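Local coordinates for pyruvate kinase (Pyrobaculum aerophilum, PDB 3QTG), which catalyses the last step of glycolysis, the transfer of phosphate from phosphoenolpyruvate to ADP that yields pyruvate and ATP, with the help of a divalent metal cation, at residues I197-I202 and A409-I414; A63-E68 and L75-D80. One frame throughout, in Å; residues are numbered along the deposited sequence.

Contact 1: residues I197-I202 and A409-I414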
ATOM      1  N   ILE A 197       4.770  45.196   7.689  1.00 47.29           N
ATOM      2  CA  ILE A 197       5.421  44.068   8.356  1.00 45.79           C
ATOM      3  C   ILE A 197       4.589  42.770   8.268  1.00 44.95           C
ATOM      4  O   ILE A 197       3.465  42.688   8.786  1.00 45.14           O
ATOM      5  CB  ILE A 197       5.767  44.382   9.816  1.00 46.08           C
ATOM      6  CG1 ILE A 197       6.674  45.619   9.897  1.00 46.74           C
ATOM      7  CG2 ILE A 197       6.460  43.202  10.451  1.00 45.51           C
ATOM      8  CD1 ILE A 197       7.001  46.006  11.285  1.00 47.73           C
ATOM      9  N   ASP A 198       5.174  41.763   7.632  1.00 42.90           N
ATOM     10  CA  ASP A 198       4.444  40.567   7.231  1.00 41.88           C
ATOM     11  C   ASP A 198       4.569  39.441   8.256  1.00 40.47           C
ATOM     12  O   ASP A 198       3.633  38.679   8.454  1.00 41.30           O
ATOM     13  CB  ASP A 198       4.916  40.137   5.836  1.00 41.65           C
ATOM     14  CG  ASP A 198       4.848  41.301   4.810  1.00 42.64           C
ATOM     15  OD1 ASP A 198       3.755  41.907   4.663  1.00 43.43           O
ATOM     16  OD2 ASP A 198       5.878  41.613   4.160  1.00 41.59           O
ATOM     17  N   TYR A 199       5.712  39.360   8.923  1.00 39.02           N
ATOM     18  CA  TYR A 199       5.962  38.322   9.927  1.00 38.09           C
ATOM     19  C   TYR A 199       6.673  38.914  11.118  1.00 37.93           C
ATOM     20  O   TYR A 199       7.548  39.760  10.960  1.00 37.96           O
ATOM     21  CB  TYR A 199       6.858  37.224   9.351  1.00 37.09           C
ATOM     22  CG  TYR A 199       6.195  36.360   8.302  1.00 38.38           C
ATOM     23  CD1 TYR A 199       5.666  35.105   8.638  1.00 36.38           C
ATOM     24  CD2 TYR A 199       6.097  36.790   6.971  1.00 37.13           C
ATOM     25  CE1 TYR A 199       5.052  34.310   7.671  1.00 36.12           C
ATOM     26  CE2 TYR A 199       5.490  36.010   6.012  1.00 35.81           C
ATOM     27  CZ  TYR A 199       4.967  34.773   6.368  1.00 36.40           C
ATOM     28  OH  TYR A 199       4.379  33.988   5.407  1.00 37.60           O
ATOM     29  N   VAL A 200       6.298  38.445  12.302  1.00 37.77           N
ATOM     30  CA  VAL A 200       6.971  38.778  13.552  1.00 38.30           C
ATOM     31  C   VAL A 200       7.497  37.479  14.140  1.00 38.52           C
ATOM     32  O   VAL A 200       6.719  36.566  14.430  1.00 38.36           O
ATOM     33  CB  VAL A 200       5.985  39.422  14.579  1.00 38.94           C
ATOM     34  CG1 VAL A 200       6.563  39.416  16.001  1.00 37.97           C
ATOM     35  CG2 VAL A 200       5.601  40.817  14.153  1.00 38.26           C
ATOM     36  N   ALA A 201       8.806  37.394  14.318  1.00 38.70           N
ATOM     37  CA  ALA A 201       9.404  36.174  14.826  1.00 40.01           C
ATOM     38  C   ALA A 201       9.671  36.268  16.346  1.00 40.76           C
ATOM     39  O   ALA A 201      10.311  37.206  16.810  1.00 40.98           O
ATOM     40  CB  ALA A 201      10.662  35.827  14.031  1.00 39.39           C
ATOM     41  N   ILE A 202       9.124  35.313  17.098  1.00 42.18           N
ATOM     42  CA  ILE A 202       9.185  35.278  18.567  1.00 43.71           C
ATOM     43  C   ILE A 202      10.387  34.457  19.008  1.00 43.89           C
ATOM     44  O   ILE A 202      10.563  33.320  18.553  1.00 42.77           O
ATOM     45  CB  ILE A 202       7.962  34.560  19.175  1.00 43.84           C
ATOM     46  CG1 ILE A 202       6.671  35.236  18.782  1.00 46.18           C
ATOM     47  CG2 ILE A 202       8.047  34.520  20.712  1.00 46.99           C
ATOM     48  CD1 ILE A 202       5.473  34.475  19.295  1.00 46.77           C
ATOM     49  N   ALA A 409      -0.148  38.769  -0.960  1.00 42.59           N
ATOM     50  CA  ALA A 409       0.953  38.402  -1.856  1.00 41.95           C
ATOM     51  C   ALA A 409       2.301  38.349  -1.130  1.00 41.25           C
ATOM     52  O   ALA A 409       3.088  37.433  -1.343  1.00 40.38           O
ATOM     53  CB  ALA A 409       1.023  39.346  -3.065  1.00 42.11           C
ATOM     54  N   ARG A 410       2.554  39.348  -0.284  1.00 41.16           N
ATOM     55  CA  ARG A 410       3.787  39.425   0.485  1.00 40.64           C
ATOM     56  C   ARG A 410       3.932  38.279   1.485  1.00 39.48           C
ATOM     57  O   ARG A 410       5.015  37.772   1.697  1.00 39.64           O
ATOM     58  CB  ARG A 410       3.840  40.758   1.219  1.00 40.51           C
ATOM     59  CG  ARG A 410       4.122  41.949   0.311  1.00 42.13           C
ATOM     60  CD  ARG A 410       3.733  43.245   1.012  1.00 42.21           C
ATOM     61  NE  ARG A 410       3.923  44.403   0.155  1.00 45.11           N
ATOM     62  CZ  ARG A 410       3.514  45.643   0.448  1.00 46.79           C
ATOM     63  NH1 ARG A 410       2.882  45.912   1.595  1.00 45.26           N
ATOM     64  NH2 ARG A 410       3.730  46.622  -0.416  1.00 46.86           N
ATOM     65  N   SER A 411       2.833  37.909   2.130  1.00 39.56           N
ATOM     66  CA  SER A 411       2.832  36.842   3.107  1.00 39.69           C
ATOM     67  C   SER A 411       3.247  35.513   2.443  1.00 39.35           C
ATOM     68  O   SER A 411       4.061  34.762   2.987  1.00 39.04           O
ATOM     69  CB  SER A 411       1.424  36.734   3.695  1.00 40.44           C
ATOM     70  OG  SER A 411       1.421  36.069   4.935  1.00 42.10           O
ATOM     71  N   LEU A 412       2.722  35.268   1.243  1.00 38.77           N
ATOM     72  CA  LEU A 412       2.864  33.978   0.548  1.00 38.63           C
ATOM     73  C   LEU A 412       4.227  33.819  -0.133  1.00 38.44           C
ATOM     74  O   LEU A 412       4.616  32.728  -0.541  1.00 37.28           O
ATOM     75  CB  LEU A 412       1.733  33.818  -0.479  1.00 38.65           C
ATOM     76  CG  LEU A 412       0.321  33.897   0.080  1.00 37.64           C
ATOM     77  CD1 LEU A 412      -0.678  33.738  -1.055  1.00 39.55           C
ATOM     78  CD2 LEU A 412       0.097  32.838   1.182  1.00 37.16           C
ATOM     79  N   SER A 413       4.955  34.923  -0.207  1.00 38.89           N
ATOM     80  CA  SER A 413       6.278  34.964  -0.809  1.00 39.11           C
ATOM     81  C   SER A 413       7.295  33.973  -0.214  1.00 37.60           C
ATOM     82  O   SER A 413       8.215  33.529  -0.905  1.00 37.15           O
ATOM     83  CB  SER A 413       6.813  36.379  -0.675  1.00 40.05           C
ATOM     84  OG  SER A 413       7.862  36.556  -1.606  1.00 45.61           O
ATOM     85  N   ILE A 414       7.123  33.638   1.067  1.00 36.18           N
ATOM     86  CA  ILE A 414       8.026  32.720   1.754  1.00 34.74           C
ATOM     87  C   ILE A 414       7.383  31.360   2.084  1.00 34.23           C
ATOM     88  O   ILE A 414       7.897  30.597   2.901  1.00 34.04           O
ATOM     89  CB  ILE A 414       8.733  33.394   2.994  1.00 35.05           C
ATOM     90  CG1 ILE A 414       7.736  33.792   4.102  1.00 33.65           C
ATOM     91  CG2 ILE A 414       9.538  34.625   2.533  1.00 35.27           C
ATOM     92  CD1 ILE A 414       8.406  33.884   5.477  1.00 33.21           C
TER
HETATM   93  O   HOH W   1       2.717  44.229   4.225  1.00 44.70           O
HETATM   94  O   HOH W   2       1.402  38.510   6.760  1.00 45.22           O

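Contact 2: residues A63-E68 and L75-D80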
ATOM      1  N   ALA A  63      13.461  50.718   1.392  1.00 54.38           N
ATOM      2  CA  ALA A  63      14.259  50.232   0.265  1.00 53.91           C
ATOM      3  C   ALA A  63      13.697  48.915  -0.312  1.00 52.97           C
ATOM      4  O   ALA A  63      13.731  48.676  -1.531  1.00 52.68           O
ATOM      5  CB  ALA A  63      15.709  50.046   0.695  1.00 53.96           C
ATOM      6  N   VAL A  64      13.175  48.072   0.577  1.00 51.68           N
ATOM      7  CA  VAL A  64      12.552  46.808   0.174  1.00 50.34           C
ATOM      8  C   VAL A  64      11.283  47.073  -0.647  1.00 50.43           C
ATOM      9  O   VAL A  64      11.116  46.515  -1.735  1.00 49.23           O
ATOM     10  CB  VAL A  64      12.263  45.919   1.423  1.00 49.77           C
ATOM     11  CG1 VAL A  64      11.218  44.812   1.128  1.00 47.84           C
ATOM     12  CG2 VAL A  64      13.577  45.352   1.967  1.00 49.08           C
ATOM     13  N   ARG A  65      10.419  47.950  -0.128  1.00 50.76           N
ATOM     14  CA  ARG A  65       9.119  48.257  -0.756  1.00 51.10           C
ATOM     15  C   ARG A  65       9.283  49.037  -2.051  1.00 51.88           C
ATOM     16  O   ARG A  65       8.465  48.916  -2.973  1.00 51.86           O
ATOM     17  CB  ARG A  65       8.208  49.026   0.205  1.00 50.85           C
ATOM     18  CG  ARG A  65       7.751  48.208   1.410  1.00 49.86           C
ATOM     19  CD  ARG A  65       7.134  46.849   0.994  1.00 47.67           C
ATOM     20  NE  ARG A  65       6.723  46.112   2.186  1.00 46.97           N
ATOM     21  CZ  ARG A  65       6.626  44.789   2.288  1.00 45.60           C
ATOM     22  NH1 ARG A  65       6.918  43.987   1.264  1.00 43.60           N
ATOM     23  NH2 ARG A  65       6.237  44.268   3.441  1.00 44.29           N
ATOM     24  N   SER A  66      10.359  49.814  -2.111  1.00 52.36           N
ATOM     25  CA  SER A  66      10.721  50.568  -3.304  1.00 53.52           C
ATOM     26  C   SER A  66      11.126  49.599  -4.426  1.00 52.58           C
ATOM     27  O   SER A  66      10.699  49.736  -5.568  1.00 52.40           O
ATOM     28  CB  SER A  66      11.846  51.557  -2.966  1.00 53.94           C
ATOM     29  OG  SER A  66      12.347  52.175  -4.133  1.00 56.14           O
ATOM     30  N   TYR A  67      11.935  48.606  -4.071  1.00 52.24           N
ATOM     31  CA  TYR A  67      12.363  47.562  -5.005  1.00 51.68           C
ATOM     32  C   TYR A  67      11.165  46.752  -5.488  1.00 52.25           C
ATOM     33  O   TYR A  67      11.029  46.472  -6.682  1.00 51.81           O
ATOM     34  CB  TYR A  67      13.383  46.636  -4.331  1.00 50.58           C
ATOM     35  CG  TYR A  67      13.548  45.329  -5.081  1.00 49.54           C
ATOM     36  CD1 TYR A  67      14.476  45.217  -6.116  1.00 49.44           C
ATOM     37  CD2 TYR A  67      12.751  44.219  -4.778  1.00 46.45           C
ATOM     38  CE1 TYR A  67      14.618  44.034  -6.812  1.00 49.14           C
ATOM     39  CE2 TYR A  67      12.877  43.034  -5.476  1.00 45.39           C
ATOM     40  CZ  TYR A  67      13.809  42.946  -6.486  1.00 47.67           C
ATOM     41  OH  TYR A  67      13.935  41.797  -7.198  1.00 45.54           O
ATOM     42  N   GLU A  68      10.315  46.370  -4.533  1.00 52.86           N
ATOM     43  CA  GLU A  68       9.104  45.610  -4.797  1.00 54.10           C
ATOM     44  C   GLU A  68       8.213  46.297  -5.836  1.00 55.10           C
ATOM     45  O   GLU A  68       7.688  45.636  -6.735  1.00 54.42           O
ATOM     46  CB  GLU A  68       8.348  45.376  -3.488  1.00 53.70           C
ATOM     47  CG  GLU A  68       6.833  45.211  -3.630  1.00 54.41           C
ATOM     48  CD  GLU A  68       6.198  44.634  -2.377  1.00 54.65           C
ATOM     49  OE1 GLU A  68       6.957  44.238  -1.447  1.00 56.27           O
ATOM     50  OE2 GLU A  68       4.948  44.577  -2.320  1.00 54.11           O
ATOM     51  N   LEU A  75       7.602  40.890  -1.654  1.00 47.37           N
ATOM     52  CA  LEU A  75       8.628  40.331  -0.790  1.00 45.63           C
ATOM     53  C   LEU A  75       8.082  40.346   0.607  1.00 44.83           C
ATOM     54  O   LEU A  75       7.395  41.282   0.992  1.00 45.90           O
ATOM     55  CB  LEU A  75       9.926  41.152  -0.862  1.00 46.08           C
ATOM     56  CG  LEU A  75      10.759  41.135  -2.152  1.00 46.02           C
ATOM     57  CD1 LEU A  75      11.987  42.032  -1.995  1.00 45.52           C
ATOM     58  CD2 LEU A  75      11.187  39.726  -2.586  1.00 43.60           C
ATOM     59  N   ALA A  76       8.359  39.297   1.359  1.00 43.16           N
ATOM     60  CA  ALA A  76       7.992  39.250   2.769  1.00 42.51           C
ATOM     61  C   ALA A  76       8.998  40.045   3.588  1.00 42.36           C
ATOM     62  O   ALA A  76      10.216  39.920   3.386  1.00 42.87           O
ATOM     63  CB  ALA A  76       7.937  37.805   3.270  1.00 41.06           C
ATOM     64  N   VAL A  77       8.481  40.842   4.519  1.00 41.58           N
ATOM     65  CA  VAL A  77       9.303  41.466   5.554  1.00 40.26           C
ATOM     66  C   VAL A  77       9.049  40.781   6.882  1.00 39.63           C
ATOM     67  O   VAL A  77       7.911  40.728   7.367  1.00 39.53           O
ATOM     68  CB  VAL A  77       9.030  42.998   5.671  1.00 40.94           C
ATOM     69  CG1 VAL A  77       9.738  43.596   6.894  1.00 39.88           C
ATOM     70  CG2 VAL A  77       9.467  43.694   4.413  1.00 39.53           C
ATOM     71  N   ILE A  78      10.134  40.269   7.463  1.00 39.26           N
ATOM     72  CA  ILE A  78      10.142  39.612   8.753  1.00 38.39           C
ATOM     73  C   ILE A  78      10.903  40.492   9.776  1.00 39.20           C
ATOM     74  O   ILE A  78      12.027  40.946   9.528  1.00 38.72           O
ATOM     75  CB  ILE A  78      10.851  38.234   8.643  1.00 37.79           C
ATOM     76  CG1 ILE A  78      10.218  37.381   7.533  1.00 36.88           C
ATOM     77  CG2 ILE A  78      10.856  37.501   9.995  1.00 36.77           C
ATOM     78  CD1 ILE A  78      11.179  36.400   6.857  1.00 33.88           C
ATOM     79  N   VAL A  79      10.299  40.734  10.928  1.00 39.56           N
ATOM     80  CA  VAL A  79      11.053  41.363  12.004  1.00 40.51           C
ATOM     81  C   VAL A  79      11.243  40.316  13.088  1.00 40.81           C
ATOM     82  O   VAL A  79      10.306  39.624  13.458  1.00 39.92           O
ATOM     83  CB  VAL A  79      10.408  42.695  12.538  1.00 40.38           C
ATOM     84  CG1 VAL A  79      10.297  43.752  11.406  1.00 40.15           C
ATOM     85  CG2 VAL A  79       9.040  42.441  13.192  1.00 40.35           C
ATOM     86  N   ASP A  80      12.470  40.208  13.579  1.00 42.51           N
ATOM     87  CA  ASP A  80      12.810  39.220  14.589  1.00 44.16           C
ATOM     88  C   ASP A  80      12.995  39.880  15.962  1.00 45.03           C
ATOM     89  O   ASP A  80      13.874  40.722  16.153  1.00 45.74           O
ATOM     90  CB  ASP A  80      14.058  38.444  14.153  1.00 43.86           C
ATOM     91  CG  ASP A  80      14.207  37.126  14.881  1.00 47.34           C
ATOM     92  OD1 ASP A  80      13.666  37.015  16.009  1.00 50.60           O
ATOM     93  OD2 ASP A  80      14.851  36.185  14.330  1.00 49.34           O
TER

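Contact 1: residues I197-I202 and A409-I414
Y199, the first residue of barrel strand 199-202, donates its phenol hydrogen to a backbone carbonyl of helix 406-412: OH lies 2.6 Å from S411 O. From CB the side chain leaves the strand with CG anti to its own carbonyl carbon (chi1 -70°), and this torsion carries the ring toward the helix. Along the ring the contacts then build up. CD2 and CE1 meet only I414 CD1 across the contact, each at the margin of van der Waals range; CE2 and CZ each touch both that methyl and S411 O, and I414 CG1 reaches the hydroxyl. I414 CD1 thus lies over one face, 3.8 Å from the centroid and displaced toward the hydroxyl-bearing rim, a CH-pi contact. The carbonyl of S411 approaches at the ring edge, in its plane, although OH itself is tilted 30° from the carbonyl plane. Y249 meets the Y199 ring with its own plane nearly perpendicular.

Beside the tyrosine, D198 faces R410 without a direct ion pair. Its carboxylate packs on the aliphatic part of the arginine, OD1 being 3.6 Å from R410 CB, and water 1 links D198 OD1 to R410 NH1. The stronger partners lie elsewhere: D198 OD2 takes V77 N and a salt bridge from R65, while R410 NE pairs with E68. Water 2 joins D198 O to S411 OG, 3.0 Å from the hydroxyl.

Barrel and C-terminal alpha/beta domain therefore meet along a polar seam: the two segments share one direct hydrogen bond and two water bridges, the R410-E68 pair adds a further link, I414 gives apolar cover, and the opposite charges of D198 and R410, bridged by water 1, probably add a modest attraction to the pairs they make with R65 and E68.

Contact 2: residues A63-E68 and L75-D80
The guanidinium of R65 lies against the start of strand 76-80, presenting an edge to one residue and a face to another. Its NH1 donates to L75 O at 2.8 Å, with the oxygen in the guanidinium plane and an angle of 151° at the hydrogen. Over one face sits V77 CG2, 3.4 Å from NH2 and offset toward the rim. The R65 CB points away from the strand, and the bend at chi2 (-52°) brings the chain back to it. NH1 also forms a salt bridge with E68 OE1, 2.7 Å away on the syn side of the carboxylate, and the same oxygen accepts a weak bond from L75 N. NH2 turns to D198 and N196 O.

Apolar groups from V64 and Y67 pack alongside. Y67 and L75 cross at about a right angle, leucine CD1 approaching ring atom CD2 obliquely at 3.6 Å, while V64 CG1 reaches V77 CG2 at 3.9 Å. The Y67 hydroxyl is bonded to D40 and R73.

A leucine in place of R65 would probably leave L75 O without this donor, E68 with R410 as its remaining named cationic partner, and D198 OD2 without its salt bridge.

Helix 54-71 packing back on strand 76-80 in this way completes the beta-alpha-beta unit begun by strand 44-48, the repeating element of the TIM barrel.

How the contacts relate
Both segments of contact 2 precede those of contact 1 in sequence, yet their centres lie only 9 Å apart, because strands 76-80 and 199-202 are parallel, hydrogen-bonded neighbours in the barrel. Polar links include a salt bridge of 2.7 Å from R410 NE to E68 OE2, another from R65 to D198, and a probable hydrogen bond of 2.7 Å from V77 N to D198 OD2. R410 CG also packs 3.4 Å from L75 O. The charges thus form one network at the N-terminal ends of both strands. At the C-terminal end of 76-80, the active-site side of TIM barrels, D80 pairs with R46 and K230 and is probably a potassium ligand, as in related pyruvate kinases.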